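PDB 1T3Q: quinoline 2-oxidoreductase small subunit from Pseudomonas putida, which carries two [2Fe-2S] clusters that pass electrons from the molybdenum centre towards FAD in quinoline 2-oxidoreductase, a molybdenum hydroxylase. Local coordinates for the interface of chains A and B. Coordinates in Å, arbitrary orientation; residue numbers count along the deposited sequence, not the author numbering. Chains: chain A, quinoline 2-oxidoreductase small subunit; chain B, quinoline 2-oxidoreductase medium subunit.

The interface of chains A and B. Residues chain A 63-66, 117; chain B 34, 103-104, 107.
B:Gln103 has CG anti to its backbone N (chi1 161°) and runs on extended, which brings its terminal amide up to the CG edge of the A:Pro64 ring. The two side chains cross at about a right angle, with CD of B:Gln103 3.4 Å from CG of A:Pro64. B:Asn107 turns CG beside its own backbone N (chi1 -78°) and crosses A:Pro64 obliquely. Its OD1 as modelled lies 2.9 Å from the carbonyl O of A:Pro64. Both atoms can only accept, so this is a clash; a flipped amide, with nitrogen in that place, would probably turn it into a hydrogen bond. The methyl CB of A:Ala63 packs against the same amide.

Two waters bridge the chains. The backbone N of A:Arg66 donates almost straight to water 1 (179° at H). That water is also held by OE1 of B:Gln34 at 2.8 Å and by the carbonyl O of B:Ala104 at 2.7 Å. Water 2 takes a hydrogen bond from NE2 of B:Gln103 at 2.7 Å and joins it to the hydroxyl OG1 of A:Thr117. CB of B:Ala104 touches NH2 of the A:Arg66 guanidinium at 3.6 Å.

The small subunit presents strand 63-66 and helix 111-124 to the short helix 103-106 of the medium subunit and the residue just after it. A:Arg66 also lines a [2Fe-2S] pocket and B:Gln34 belongs to the FAD site, so the contact lies close to both cofactors.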
loop_
_atom_site.group_PDB
_atom_site.type_symbol
_atom_site.label_atom_id
_atom_site.label_comp_id
_atom_site.label_asym_id
_atom_site.label_seq_id
_atom_site.Cartn_x
_atom_site.Cartn_y
_atom_site.Cartn_z
ATOM N N ALA A 63 -14.320 -18.189 -27.760
ATOM C CA ALA A 63 -14.202 -17.211 -28.835
ATOM C C ALA A 63 -13.835 -15.808 -28.358
ATOM O O ALA A 63 -14.403 -15.300 -27.397
ATOM C CB ALA A 63 -15.503 -17.158 -29.624
ATOM N N PRO A 64 -12.878 -15.164 -29.038
ATOM C CA PRO A 64 -12.494 -13.812 -28.620
ATOM C C PRO A 64 -13.616 -12.792 -28.837
ATOM O O PRO A 64 -14.264 -12.766 -29.887
ATOM C CB PRO A 64 -11.252 -13.527 -29.469
ATOM C CG PRO A 64 -11.486 -14.356 -30.703
ATOM C CD PRO A 64 -12.029 -15.645 -30.142
ATOM N N MET A 65 -13.845 -11.964 -27.824
ATOM C CA MET A 65 -14.875 -10.930 -27.873
ATOM C C MET A 65 -14.415 -9.693 -27.115
ATOM O O MET A 65 -13.599 -9.790 -26.198
ATOM C CB MET A 65 -16.171 -11.427 -27.224
ATOM C CG MET A 65 -16.852 -12.562 -27.957
ATOM S SD MET A 65 -18.408 -13.020 -27.174
ATOM C CE MET A 65 -18.813 -14.514 -28.138
ATOM N N ARG A 66 -14.944 -8.533 -27.492
ATOM C CA ARG A 66 -14.602 -7.293 -26.800
ATOM C C ARG A 66 -15.455 -7.243 -25.539
ATOM O O ARG A 66 -16.683 -7.165 -25.624
ATOM C CB ARG A 66 -14.932 -6.076 -27.674
ATOM C CG ARG A 66 -14.241 -6.035 -29.023
ATOM C CD ARG A 66 -12.719 -6.032 -28.910
ATOM N NE ARG A 66 -12.129 -5.416 -30.094
ATOM C CZ ARG A 66 -11.072 -5.876 -30.758
ATOM N NH1 ARG A 66 -10.639 -5.220 -31.826
ATOM N NH2 ARG A 66 -10.456 -6.987 -30.371
ATOM N N THR A 117 -6.383 -13.106 -28.506
ATOM C CA THR A 117 -6.487 -13.291 -29.945
ATOM C C THR A 117 -5.501 -14.358 -30.425
ATOM O O THR A 117 -5.851 -15.208 -31.245
ATOM C CB THR A 117 -6.232 -11.972 -30.706
ATOM O OG1 THR A 117 -7.194 -10.992 -30.293
ATOM C CG2 THR A 117 -6.371 -12.187 -32.210
ATOM N N GLN B 34 -22.412 -4.656 -30.750
ATOM C CA GLN B 34 -21.241 -4.022 -31.357
ATOM C C GLN B 34 -21.461 -2.644 -31.983
ATOM O O GLN B 34 -20.496 -1.959 -32.321
ATOM C CB GLN B 34 -20.604 -4.977 -32.370
ATOM C CG GLN B 34 -20.373 -6.378 -31.798
ATOM C CD GLN B 34 -19.508 -6.375 -30.544
ATOM O OE1 GLN B 34 -18.285 -6.244 -30.618
ATOM N NE2 GLN B 34 -20.143 -6.513 -29.386
ATOM N N GLN B 103 -12.110 -10.226 -36.240
ATOM C CA GLN B 103 -12.543 -11.451 -35.583
ATOM C C GLN B 103 -13.449 -11.269 -34.364
ATOM O O GLN B 103 -14.573 -11.761 -34.349
ATOM C CB GLN B 103 -11.303 -12.266 -35.197
ATOM C CG GLN B 103 -11.524 -13.323 -34.130
ATOM C CD GLN B 103 -10.246 -14.077 -33.804
ATOM O OE1 GLN B 103 -9.859 -15.005 -34.516
ATOM N NE2 GLN B 103 -9.572 -13.666 -32.737
ATOM N N ALA B 104 -12.948 -10.572 -33.348
ATOM C CA ALA B 104 -13.691 -10.346 -32.111
ATOM C C ALA B 104 -15.068 -9.727 -32.330
ATOM O O ALA B 104 -16.054 -10.182 -31.752
ATOM C CB ALA B 104 -12.872 -9.472 -31.164
ATOM N N ASN B 107 -17.494 -12.071 -33.926
ATOM C CA ASN B 107 -17.971 -13.139 -33.057
ATOM C C ASN B 107 -19.237 -12.732 -32.312
ATOM O O ASN B 107 -19.914 -13.580 -31.739
ATOM C CB ASN B 107 -16.890 -13.535 -32.049
ATOM C CG ASN B 107 -15.817 -14.423 -32.659
ATOM O OD1 ASN B 107 -14.713 -14.530 -32.128
ATOM N ND2 ASN B 107 -16.143 -15.073 -33.772
HETATM O O HOH W 1 -16.844 -8.484 -29.741
HETATM O O HOH W 2 -9.816 -11.254 -31.593
#